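PDB 2PAJ: putative cytosine/guanine deaminase from Unidentified, which catalyses the zinc-dependent hydrolytic deamination of pterins such as isoxanthopterin, turning 2-amino-4-hydroxypteridines into 2,4-dihydroxypteridines and releasing ammonium. Local coordinates for residues P31-G36 with D429-P434; F115-R120 with K465-E470; R199-Y204 with R239-R244; G328-I333 with A395-L400. All coordinates share one frame; numbering follows the deposited sequence.

Interaction 1. Residues P31-G36 with D429-P434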
loop_
_atom_site.group_PDB
_atom_site.type_symbol
_atom_site.label_atom_id
_atom_site.label_comp_id
_atom_site.label_asym_id
_atom_site.label_seq_id
_atom_site.Cartn_x
_atom_site.Cartn_y
_atom_site.Cartn_z
ATOM N N PRO A 31 4.204 -18.415 13.770
ATOM C CA PRO A 31 4.019 -17.543 14.943
ATOM C C PRO A 31 3.868 -16.050 14.614
ATOM O O PRO A 31 4.557 -15.520 13.733
ATOM C CB PRO A 31 5.252 -17.850 15.799
ATOM C CG PRO A 31 6.263 -18.339 14.803
ATOM C CD PRO A 31 5.448 -19.195 13.892
ATOM N N SER A 32 2.966 -15.380 15.329
ATOM C CA SER A 32 2.699 -13.962 15.094
ATOM C C SER A 32 3.592 -13.056 15.918
ATOM O O SER A 32 3.794 -11.888 15.591
ATOM C CB SER A 32 1.228 -13.633 15.390
ATOM O OG SER A 32 0.950 -13.657 16.780
ATOM N N ARG A 33 4.106 -13.598 17.008
ATOM C CA ARG A 33 4.988 -12.852 17.883
ATOM C C ARG A 33 6.121 -13.796 18.215
ATOM O O ARG A 33 5.900 -14.969 18.526
ATOM C CB ARG A 33 4.263 -12.459 19.164
ATOM C CG ARG A 33 5.063 -11.561 20.072
ATOM C CD ARG A 33 4.409 -11.485 21.428
ATOM N NE ARG A 33 4.963 -10.428 22.263
ATOM C CZ ARG A 33 4.238 -9.455 22.798
ATOM N NH1 ARG A 33 2.925 -9.400 22.585
ATOM N NH2 ARG A 33 4.829 -8.540 23.549
ATOM N N VAL A 34 7.343 -13.307 18.136
ATOM C CA VAL A 34 8.457 -14.168 18.452
ATOM C C VAL A 34 9.174 -13.654 19.675
ATOM O O VAL A 34 9.939 -12.695 19.616
ATOM C CB VAL A 34 9.454 -14.264 17.289
ATOM C CG1 VAL A 34 9.947 -12.892 16.910
ATOM C CG2 VAL A 34 10.623 -15.135 17.682
ATOM N N PRO A 35 8.876 -14.239 20.834
ATOM C CA PRO A 35 9.637 -13.685 21.957
ATOM C C PRO A 35 11.108 -14.019 21.679
ATOM O O PRO A 35 11.513 -15.190 21.706
ATOM C CB PRO A 35 9.034 -14.414 23.172
ATOM C CG PRO A 35 7.556 -14.525 22.761
ATOM C CD PRO A 35 7.677 -14.971 21.299
ATOM N N GLY A 36 11.862 -12.974 21.349
ATOM C CA GLY A 36 13.280 -13.081 21.029
ATOM C C GLY A 36 13.725 -11.660 21.237
ATOM O O GLY A 36 12.840 -10.807 21.318
ATOM N N ASP A 429 0.864 -4.560 27.616
ATOM C CA ASP A 429 1.469 -5.197 26.457
ATOM C C ASP A 429 1.808 -4.061 25.511
ATOM O O ASP A 429 1.057 -3.778 24.582
ATOM C CB ASP A 429 0.467 -6.131 25.785
ATOM C CG ASP A 429 1.130 -7.141 24.873
ATOM O OD1 ASP A 429 2.227 -6.855 24.339
ATOM O OD2 ASP A 429 0.547 -8.225 24.692
ATOM N N PRO A 430 2.946 -3.387 25.742
ATOM C CA PRO A 430 3.379 -2.264 24.906
ATOM C C PRO A 430 3.498 -2.595 23.422
ATOM O O PRO A 430 3.587 -1.706 22.590
ATOM C CB PRO A 430 4.711 -1.865 25.537
ATOM C CG PRO A 430 5.223 -3.135 26.054
ATOM C CD PRO A 430 4.010 -3.765 26.685
ATOM N N ALA A 431 3.493 -3.880 23.099
ATOM C CA ALA A 431 3.599 -4.306 21.718
ATOM C C ALA A 431 2.335 -3.932 20.948
ATOM O O ALA A 431 2.361 -3.676 19.740
ATOM C CB ALA A 431 3.806 -5.791 21.675
ATOM N N ILE A 432 1.233 -3.884 21.678
ATOM C CA ILE A 432 -0.076 -3.585 21.131
ATOM C C ILE A 432 -0.312 -2.115 20.752
ATOM O O ILE A 432 -1.187 -1.813 19.942
ATOM C CB ILE A 432 -1.132 -4.105 22.145
ATOM C CG1 ILE A 432 -1.721 -5.396 21.606
ATOM C CG2 ILE A 432 -2.174 -3.056 22.477
ATOM C CD1 ILE A 432 -2.407 -6.250 22.652
ATOM N N GLY A 433 0.508 -1.225 21.310
ATOM C CA GLY A 433 0.384 0.212 21.092
ATOM C C GLY A 433 0.257 0.814 19.702
ATOM O O GLY A 433 -0.628 1.642 19.467
ATOM N N PRO A 434 1.139 0.451 18.764
ATOM C CA PRO A 434 1.089 0.983 17.399
ATOM C C PRO A 434 -0.262 0.831 16.698
ATOM O O PRO A 434 -0.613 1.632 15.838
ATOM C CB PRO A 434 2.193 0.204 16.692
ATOM C CG PRO A 434 3.191 -0.001 17.774
ATOM C CD PRO A 434 2.335 -0.391 18.953
#
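R33 and D429 point their side chains at each other from opposite directions and meet in a salt bridge. R33 reaches across fully extended, with CG anti to the backbone N (chi1 -174°) and no kink on the way to NE. This carries the end of its guanidinium to the carboxylate, although the backbones stay well apart. The grip is end-on and forked. NH1 and NH2 both donate to the same oxygen, D429 OD1, and each nitrogen lies 3.2 Å from it. OD1 sits in the guanidinium plane, so it meets the edge of the group. The two flat groups are not coplanar: their planes are 39° apart. NH1 uses the syn lone pair of OD1. NH2 comes to the syn side too, but 24° out of the carboxylate plane. The second oxygen has a smaller part, as D429 OD2 takes only a weak bond from R33 NH1 at 3.4 Å.

The methyl group of A431 is the apolar neighbour of the pair. Its CB lies 3.5 Å from R33 NH2 and approaches the guanidinium obliquely. A431 N also gives D429 OD1 a weak bond of the Asx-turn kind. The backbone turns here as well: I432 N bonds to D429 O at 2.9 Å, where the chain leads into the short helix around 433-436.

The contact lies away from the zinc site. R33 and A431 both rest on A19 of strand 19-20, and A431 O is bonded to the hydroxyl of Y69 in strand 67-73. Helix 383-398 borders the contact, with S32 on A384 and I432 on I383.

Interaction 2. Residues F115-R120 with K465-E470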
loop_
_atom_site.group_PDB
_atom_site.type_symbol
_atom_site.label_atom_id
_atom_site.label_comp_id
_atom_site.label_asym_id
_atom_site.label_seq_id
_atom_site.Cartn_x
_atom_site.Cartn_y
_atom_site.Cartn_z
ATOM N N PHE A 115 1.592 17.119 -9.644
ATOM C CA PHE A 115 1.490 15.673 -9.496
ATOM C C PHE A 115 2.620 15.185 -8.605
ATOM O O PHE A 115 2.426 14.366 -7.711
ATOM C CB PHE A 115 1.603 14.981 -10.852
ATOM C CG PHE A 115 1.340 13.499 -10.799
ATOM C CD1 PHE A 115 0.040 13.013 -10.729
ATOM C CD2 PHE A 115 2.385 12.592 -10.800
ATOM C CE1 PHE A 115 -0.218 11.665 -10.658
ATOM C CE2 PHE A 115 2.142 11.231 -10.729
ATOM C CZ PHE A 115 0.834 10.763 -10.659
ATOM N N ARG A 116 3.807 15.713 -8.859
ATOM C CA ARG A 116 5.004 15.350 -8.108
ATOM C C ARG A 116 4.900 15.667 -6.611
ATOM O O ARG A 116 5.378 14.903 -5.770
ATOM C CB ARG A 116 6.193 16.085 -8.719
ATOM C CG ARG A 116 7.534 15.627 -8.234
ATOM C CD ARG A 116 8.476 15.645 -9.403
ATOM N NE ARG A 116 9.286 14.438 -9.449
ATOM C CZ ARG A 116 9.831 13.959 -10.560
ATOM N NH1 ARG A 116 9.646 14.591 -11.719
ATOM N NH2 ARG A 116 10.564 12.853 -10.512
ATOM N N LEU A 117 4.280 16.802 -6.300
ATOM C CA LEU A 117 4.106 17.241 -4.929
ATOM C C LEU A 117 3.132 16.342 -4.179
ATOM O O LEU A 117 3.414 15.907 -3.066
ATOM C CB LEU A 117 3.587 18.674 -4.902
ATOM C CG LEU A 117 3.493 19.323 -3.522
ATOM C CD1 LEU A 117 4.896 19.605 -2.972
ATOM C CD2 LEU A 117 2.696 20.607 -3.642
ATOM N N ALA A 118 1.985 16.067 -4.794
ATOM C CA ALA A 118 0.970 15.217 -4.185
ATOM C C ALA A 118 1.538 13.845 -3.842
ATOM O O ALA A 118 1.280 13.298 -2.768
ATOM C CB ALA A 118 -0.211 15.064 -5.130
ATOM N N ALA A 119 2.313 13.297 -4.769
ATOM C CA ALA A 119 2.927 11.992 -4.603
ATOM C C ALA A 119 3.916 12.040 -3.469
ATOM O O ALA A 119 3.927 11.155 -2.613
ATOM C CB ALA A 119 3.628 11.583 -5.883
ATOM N N ARG A 120 4.752 13.075 -3.456
ATOM C CA ARG A 120 5.743 13.200 -2.399
ATOM C C ARG A 120 5.049 13.257 -1.040
ATOM O O ARG A 120 5.369 12.486 -0.142
ATOM C CB ARG A 120 6.616 14.437 -2.622
ATOM C CG ARG A 120 7.833 14.496 -1.703
ATOM C CD ARG A 120 8.884 15.450 -2.258
ATOM N NE ARG A 120 9.984 15.722 -1.328
ATOM C CZ ARG A 120 10.827 14.804 -0.861
ATOM N NH1 ARG A 120 10.703 13.540 -1.234
ATOM N NH2 ARG A 120 11.790 15.151 -0.018
ATOM N N LYS A 465 8.737 21.768 7.292
ATOM C CA LYS A 465 8.199 23.119 7.214
ATOM C C LYS A 465 8.133 23.577 5.776
ATOM O O LYS A 465 7.185 24.232 5.357
ATOM C CB LYS A 465 9.062 24.082 8.017
ATOM C CG LYS A 465 8.979 23.865 9.500
ATOM C CD LYS A 465 9.946 24.779 10.218
ATOM C CE LYS A 465 9.970 24.506 11.722
ATOM N NZ LYS A 465 10.988 25.366 12.383
ATOM N N GLU A 466 9.160 23.222 5.024
ATOM C CA GLU A 466 9.250 23.577 3.625
ATOM C C GLU A 466 8.131 22.912 2.845
ATOM O O GLU A 466 7.417 23.555 2.082
ATOM C CB GLU A 466 10.584 23.108 3.097
ATOM C CG GLU A 466 11.077 23.845 1.889
ATOM C CD GLU A 466 12.564 23.669 1.745
ATOM O OE1 GLU A 466 13.006 22.545 1.384
ATOM O OE2 GLU A 466 13.286 24.655 2.025
ATOM N N LEU A 467 7.996 21.609 3.034
ATOM C CA LEU A 467 6.960 20.853 2.364
ATOM C C LEU A 467 5.605 21.415 2.766
ATOM O O LEU A 467 4.649 21.366 1.994
ATOM C CB LEU A 467 7.043 19.384 2.765
ATOM C CG LEU A 467 6.987 18.360 1.628
ATOM C CD1 LEU A 467 6.711 16.977 2.205
ATOM C CD2 LEU A 467 5.911 18.747 0.630
ATOM N N GLY A 468 5.526 21.949 3.980
ATOM C CA GLY A 468 4.275 22.505 4.451
ATOM C C GLY A 468 3.896 23.738 3.665
ATOM O O GLY A 468 2.777 23.845 3.157
ATOM N N GLY A 469 4.843 24.666 3.561
ATOM C CA GLY A 469 4.606 25.897 2.832
ATOM C C GLY A 469 4.265 25.681 1.369
ATOM O O GLY A 469 3.438 26.404 0.808
ATOM N N GLU A 470 4.900 24.696 0.744
ATOM C CA GLU A 470 4.638 24.397 -0.656
ATOM C C GLU A 470 3.201 23.983 -0.896
ATOM O O GLU A 470 2.532 24.514 -1.787
ATOM C CB GLU A 470 5.536 23.276 -1.134
ATOM C CG GLU A 470 6.982 23.633 -1.143
ATOM C CD GLU A 470 7.747 22.771 -2.104
ATOM O OE1 GLU A 470 7.837 21.544 -1.855
ATOM O OE2 GLU A 470 8.240 23.323 -3.116
#
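The carboxylate of E470 is the polar end of this contact, and its two oxygens have different neighbours. OE2 faces R113 in a weak, long ion pair. OE1 lies 3.7 Å from the methyl carbon CD1 of L117, a van der Waals contact and not a bond. The setting is helix-on-helix packing in an amidohydrolase: the C-terminal helix 464-483 lies against helix 112-127 of the TIM barrel. No hydrogen bond links the two six-residue segments.

L117 is the buried residue in the middle. Its CG is anti to the backbone N (chi1 -174°), and this sends the branched end toward the other helix. There CD1 serves both partners. E470 passes it at a slant, with CB also near the methyl at 4.2 Å. L467, one turn earlier than E470, runs past L117 in the reverse sense, so the two leucines meet at one methyl each. L467 also packs on I121 and I124, further along helix 112-127. The backbones are nearest at L117 and E470, with CA atoms 8.4 Å apart.

R120, one turn on from L117, also points toward helix 464-483. Its NE is 6.2 Å from E470 OE1, too far for a salt bridge, although the opposite charges may still attract. The side chain rests on L160 and V462. R116, one turn before R120 on the same flank of the helix, makes salt bridges to E155 and E156 of helix 149-159. Between the two segments the apolar contact is a single methyl pair, L117 CD1 and L467 CD2, 3.8 Å apart.

Interaction 3. Residues R199-Y204 with R239-R244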
loop_
_atom_site.group_PDB
_atom_site.type_symbol
_atom_site.label_atom_id
_atom_site.label_comp_id
_atom_site.label_asym_id
_atom_site.label_seq_id
_atom_site.Cartn_x
_atom_site.Cartn_y
_atom_site.Cartn_z
ATOM N N ARG A 199 5.403 -1.228 -22.285
ATOM C CA ARG A 199 6.522 -0.326 -22.118
ATOM C C ARG A 199 6.945 -0.359 -20.646
ATOM O O ARG A 199 8.109 -0.610 -20.333
ATOM C CB ARG A 199 6.102 1.081 -22.539
ATOM C CG ARG A 199 7.105 2.145 -22.208
ATOM C CD ARG A 199 6.396 3.478 -21.983
ATOM N NE ARG A 199 7.069 4.294 -20.969
ATOM C CZ ARG A 199 6.442 4.867 -19.943
ATOM N NH1 ARG A 199 5.130 4.718 -19.799
ATOM N NH2 ARG A 199 7.126 5.573 -19.047
ATOM N N LEU A 200 5.987 -0.116 -19.753
ATOM C CA LEU A 200 6.229 -0.124 -18.303
ATOM C C LEU A 200 6.685 -1.483 -17.764
ATOM O O LEU A 200 7.543 -1.566 -16.884
ATOM C CB LEU A 200 4.961 0.295 -17.561
ATOM C CG LEU A 200 4.499 1.729 -17.816
ATOM C CD1 LEU A 200 3.129 1.945 -17.179
ATOM C CD2 LEU A 200 5.545 2.705 -17.266
ATOM N N ALA A 201 6.102 -2.547 -18.295
ATOM C CA ALA A 201 6.451 -3.884 -17.866
ATOM C C ALA A 201 7.908 -4.171 -18.157
ATOM O O ALA A 201 8.599 -4.797 -17.367
ATOM C CB ALA A 201 5.583 -4.895 -18.571
ATOM N N ALA A 202 8.380 -3.702 -19.302
ATOM C CA ALA A 202 9.760 -3.942 -19.702
ATOM C C ALA A 202 10.730 -2.991 -19.032
ATOM O O ALA A 202 11.884 -3.332 -18.827
ATOM C CB ALA A 202 9.882 -3.826 -21.205
ATOM N N ARG A 203 10.256 -1.805 -18.676
ATOM C CA ARG A 203 11.108 -0.802 -18.074
ATOM C C ARG A 203 11.316 -0.928 -16.571
ATOM O O ARG A 203 12.454 -0.914 -16.101
ATOM C CB ARG A 203 10.537 0.576 -18.393
ATOM C CG ARG A 203 11.442 1.771 -18.145
ATOM C CD ARG A 203 10.584 3.020 -18.321
ATOM N NE ARG A 203 11.292 4.297 -18.479
ATOM C CZ ARG A 203 12.235 4.748 -17.661
ATOM N NH1 ARG A 203 12.607 4.020 -16.612
ATOM N NH2 ARG A 203 12.789 5.937 -17.879
ATOM N N TYR A 204 10.226 -1.063 -15.817
ATOM C CA TYR A 204 10.314 -1.117 -14.359
ATOM C C TYR A 204 10.049 -2.417 -13.602
ATOM O O TYR A 204 10.639 -2.647 -12.546
ATOM C CB TYR A 204 9.387 -0.078 -13.761
ATOM C CG TYR A 204 9.584 1.318 -14.262
ATOM C CD1 TYR A 204 8.670 1.890 -15.148
ATOM C CD2 TYR A 204 10.644 2.103 -13.791
ATOM C CE1 TYR A 204 8.792 3.209 -15.545
ATOM C CE2 TYR A 204 10.781 3.424 -14.185
ATOM C CZ TYR A 204 9.848 3.971 -15.058
ATOM O OH TYR A 204 9.953 5.286 -15.421
ATOM N N ARG A 239 -1.454 -11.328 -17.815
ATOM C CA ARG A 239 -0.971 -12.679 -17.589
ATOM C C ARG A 239 0.158 -13.055 -18.531
ATOM O O ARG A 239 1.085 -13.763 -18.145
ATOM C CB ARG A 239 -2.126 -13.664 -17.705
ATOM C CG ARG A 239 -3.162 -13.455 -16.616
ATOM C CD ARG A 239 -3.856 -14.748 -16.278
ATOM N NE ARG A 239 -4.714 -14.598 -15.115
ATOM C CZ ARG A 239 -5.963 -14.161 -15.148
ATOM N NH1 ARG A 239 -6.517 -13.829 -16.294
ATOM N NH2 ARG A 239 -6.656 -14.054 -14.028
ATOM N N ARG A 240 0.082 -12.562 -19.760
ATOM C CA ARG A 240 1.113 -12.818 -20.754
ATOM C C ARG A 240 2.432 -12.176 -20.321
ATOM O O ARG A 240 3.496 -12.716 -20.568
ATOM C CB ARG A 240 0.695 -12.243 -22.105
ATOM C CG ARG A 240 1.695 -12.504 -23.214
ATOM C CD ARG A 240 1.251 -11.877 -24.510
ATOM N NE ARG A 240 1.453 -10.436 -24.510
ATOM C CZ ARG A 240 0.527 -9.564 -24.888
ATOM N NH1 ARG A 240 -0.668 -9.997 -25.286
ATOM N NH2 ARG A 240 0.795 -8.263 -24.885
ATOM N N LEU A 241 2.354 -11.012 -19.689
ATOM C CA LEU A 241 3.543 -10.307 -19.218
ATOM C C LEU A 241 3.908 -10.708 -17.787
ATOM O O LEU A 241 4.856 -10.171 -17.215
ATOM C CB LEU A 241 3.322 -8.793 -19.275
ATOM C CG LEU A 241 3.223 -8.138 -20.659
ATOM C CD1 LEU A 241 2.885 -6.655 -20.554
ATOM C CD2 LEU A 241 4.539 -8.335 -21.367
ATOM N N GLY A 242 3.149 -11.643 -17.217
ATOM C CA GLY A 242 3.405 -12.095 -15.860
ATOM C C GLY A 242 3.125 -11.034 -14.806
ATOM O O GLY A 242 3.841 -10.930 -13.809
ATOM N N LEU A 243 2.075 -10.248 -15.025
ATOM C CA LEU A 243 1.703 -9.190 -14.093
ATOM C C LEU A 243 0.413 -9.543 -13.362
ATOM O O LEU A 243 -0.334 -10.415 -13.801
ATOM C CB LEU A 243 1.485 -7.871 -14.839
ATOM C CG LEU A 243 2.552 -7.296 -15.754
ATOM C CD1 LEU A 243 2.022 -6.012 -16.350
ATOM C CD2 LEU A 243 3.836 -7.048 -14.976
ATOM N N ARG A 244 0.155 -8.856 -12.249
ATOM C CA ARG A 244 -1.067 -9.078 -11.481
ATOM C C ARG A 244 -2.130 -8.054 -11.880
ATOM O O ARG A 244 -1.822 -7.021 -12.479
ATOM C CB ARG A 244 -0.793 -8.987 -9.980
ATOM C CG ARG A 244 0.183 -10.031 -9.513
ATOM C CD ARG A 244 -0.049 -10.428 -8.087
ATOM N NE ARG A 244 0.634 -11.687 -7.826
ATOM C CZ ARG A 244 0.314 -12.531 -6.853
ATOM N NH1 ARG A 244 -0.689 -12.254 -6.026
ATOM N NH2 ARG A 244 0.984 -13.663 -6.724
#
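A201 and L241 make the close part of this contact. The methyl CB of A201 points from helix 190-203 at the end of helix 228-240 and lies 3.8 Å from CD1 of L241. L243 approaches the same methyl more loosely, with its CD1 4.3 Å from A201 CB. One small side chain thus meets two leucine ends. L241 has CG anti to its carbonyl carbon (chi1 -69°), and its branch also packs on I197 and E198. L243 is buried and touches I197 too. The short alanine lets the backbones come near, with the CA atoms of A201 and L241 7.2 Å apart.

The outer side is different. A202 and R240 are exposed, and the link there is polar: R240 forms a salt bridge with E198 of helix 190-203. Between the two leucines the chain turns at G242, whose positive phi (68°) belongs to a Schellman motif. This ends helix 228-240 and brings the chain round toward strand 244-248. The arrangement is that of neighbouring outer helices in a TIM barrel, packed side by side where helix 228-240 ends and the chain turns into the next barrel strand.

Interaction 4. Residues G328-I333 with A395-L400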
loop_
_atom_site.group_PDB
_atom_site.type_symbol
_atom_site.label_atom_id
_atom_site.label_comp_id
_atom_site.label_asym_id
_atom_site.label_seq_id
_atom_site.Cartn_x
_atom_site.Cartn_y
_atom_site.Cartn_z
ATOM N N GLY A 328 -11.495 -17.623 3.843
ATOM C CA GLY A 328 -10.180 -17.983 3.365
ATOM C C GLY A 328 -9.623 -17.065 2.298
ATOM O O GLY A 328 -8.515 -17.281 1.815
ATOM N N VAL A 329 -10.365 -16.036 1.920
ATOM C CA VAL A 329 -9.846 -15.151 0.903
ATOM C C VAL A 329 -8.795 -14.216 1.501
ATOM O O VAL A 329 -8.983 -13.684 2.594
ATOM C CB VAL A 329 -10.982 -14.335 0.233
ATOM C CG1 VAL A 329 -12.301 -14.648 0.891
ATOM C CG2 VAL A 329 -10.681 -12.844 0.290
ATOM N N PRO A 330 -7.661 -14.028 0.796
ATOM C CA PRO A 330 -6.587 -13.149 1.269
ATOM C C PRO A 330 -7.034 -11.700 1.469
ATOM O O PRO A 330 -7.676 -11.100 0.605
ATOM C CB PRO A 330 -5.502 -13.301 0.195
ATOM C CG PRO A 330 -6.235 -13.793 -1.001
ATOM C CD PRO A 330 -7.249 -14.735 -0.430
ATOM N N VAL A 331 -6.678 -11.155 2.628
ATOM C CA VAL A 331 -7.038 -9.800 3.012
ATOM C C VAL A 331 -5.807 -8.920 3.196
ATOM O O VAL A 331 -4.867 -9.287 3.896
ATOM C CB VAL A 331 -7.840 -9.823 4.335
ATOM C CG1 VAL A 331 -8.181 -8.408 4.774
ATOM C CG2 VAL A 331 -9.102 -10.665 4.164
ATOM N N SER A 332 -5.811 -7.762 2.550
ATOM C CA SER A 332 -4.704 -6.825 2.662
ATOM C C SER A 332 -5.280 -5.477 3.054
ATOM O O SER A 332 -6.485 -5.259 2.974
ATOM C CB SER A 332 -3.927 -6.712 1.337
ATOM O OG SER A 332 -4.700 -6.143 0.290
ATOM N N ILE A 333 -4.417 -4.570 3.481
ATOM C CA ILE A 333 -4.875 -3.263 3.895
ATOM C C ILE A 333 -4.370 -2.125 3.013
ATOM O O ILE A 333 -3.250 -2.143 2.514
ATOM C CB ILE A 333 -4.490 -3.020 5.376
ATOM C CG1 ILE A 333 -5.189 -4.063 6.239
ATOM C CG2 ILE A 333 -4.915 -1.635 5.828
ATOM C CD1 ILE A 333 -4.977 -3.880 7.696
ATOM N N ALA A 395 1.543 -8.428 1.173
ATOM C CA ALA A 395 2.686 -8.843 0.377
ATOM C C ALA A 395 2.347 -10.008 -0.532
ATOM O O ALA A 395 2.647 -9.978 -1.715
ATOM C CB ALA A 395 3.845 -9.214 1.289
ATOM N N ARG A 396 1.714 -11.035 0.019
ATOM C CA ARG A 396 1.363 -12.201 -0.780
ATOM C C ARG A 396 0.264 -11.907 -1.797
ATOM O O ARG A 396 0.125 -12.615 -2.793
ATOM C CB ARG A 396 0.985 -13.392 0.123
ATOM C CG ARG A 396 2.232 -14.143 0.668
ATOM C CD ARG A 396 1.925 -15.569 1.187
ATOM N NE ARG A 396 1.115 -15.581 2.420
ATOM C CZ ARG A 396 1.598 -15.563 3.671
ATOM N NH1 ARG A 396 2.911 -15.537 3.911
ATOM N NH2 ARG A 396 0.760 -15.571 4.699
ATOM N N VAL A 397 -0.502 -10.850 -1.554
ATOM C CA VAL A 397 -1.564 -10.452 -2.469
ATOM C C VAL A 397 -0.938 -9.763 -3.685
ATOM O O VAL A 397 -1.407 -9.906 -4.816
ATOM C CB VAL A 397 -2.567 -9.510 -1.764
ATOM C CG1 VAL A 397 -3.393 -8.756 -2.780
ATOM C CG2 VAL A 397 -3.475 -10.329 -0.838
ATOM N N MET A 398 0.146 -9.038 -3.448
ATOM C CA MET A 398 0.826 -8.351 -4.529
ATOM C C MET A 398 1.962 -9.206 -5.120
ATOM O O MET A 398 2.655 -8.791 -6.052
ATOM C CB MET A 398 1.341 -6.987 -4.046
ATOM C CG MET A 398 0.241 -6.076 -3.506
ATOM S SD MET A 398 0.444 -4.308 -3.807
ATOM C CE MET A 398 1.694 -3.915 -2.664
ATOM N N GLY A 399 2.151 -10.402 -4.580
ATOM C CA GLY A 399 3.178 -11.281 -5.112
ATOM C C GLY A 399 4.596 -11.086 -4.610
ATOM O O GLY A 399 5.526 -11.737 -5.098
ATOM N N LEU A 400 4.769 -10.188 -3.647
ATOM C CA LEU A 400 6.078 -9.947 -3.054
ATOM C C LEU A 400 6.245 -10.878 -1.848
ATOM O O LEU A 400 6.239 -10.434 -0.700
ATOM C CB LEU A 400 6.184 -8.491 -2.623
ATOM C CG LEU A 400 6.264 -7.470 -3.759
ATOM C CD1 LEU A 400 6.295 -6.077 -3.164
ATOM C CD2 LEU A 400 7.508 -7.722 -4.606
#
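The ring of P330 and the branched end of V397 meet at one corner of the ring. P330 CB lies 3.7 Å from V397 CG2, and no aromatic ring or amide stacks across this contact. Flat groups come in from outside the two segments. W282 of strand 281-284 touches V397. W389, earlier on helix 383-398, touches V331 and I333.

V397 fits two residues with its two methyls. CG1 is anti to the backbone N (chi1 162°), and CG2 lies beside that N. CG2 meets P330, while CG1 is directed to S332, two residues further on, with CG1 4.2 Å from OG. This is a loose van der Waals approach to a hydroxyl whose hydrogen bonds go elsewhere. S332 OG is hydrogen-bonded to T75 OG1 and to the carbonyl oxygen of V304, so the buried hydroxyl is satisfied. P330 and V397 are also the nearest point of the two backbones, with CA atoms 6.8 Å apart.

In the TIM barrel of this amidohydrolase, strand 331-333 is the last barrel strand and pairs in parallel with strand 303-306. It leads to D336, a zinc ligand. The S332 side chain is about 12 Å from the zinc ion and about 7 Å from the side chain of H76, another ligand. Both ends are shaped by glycines with positive phi. G328 closes helix 324-327 in a Schellman motif two residues before P330. G399 has phi 84° and takes the chain out of helix 383-398, with L400 N bonded to A395 O at 2.9 Å.

From the N terminus, residues 31-36 open the first loop, which interaction 1 closes far along the chain at 429-434. It ties the loop between strands 19-20 and 39-42 to the connection between strands 414-418 and 442-448. Helix 112-127 opens interaction 2, closed only by the C-terminal helix, so interactions 1 and 2 cross. Interactions 3 and 4 lie within both long loops and follow one another in series. Interaction 3 is a short closure between neighbouring barrel helices. Interaction 4 joins the last barrel strand to helix 383-398. Only these two touch: R244 reaches V397 O with a weak hydrogen bond. Interactions 1 and 3 lie on opposite sides of the chain's centre.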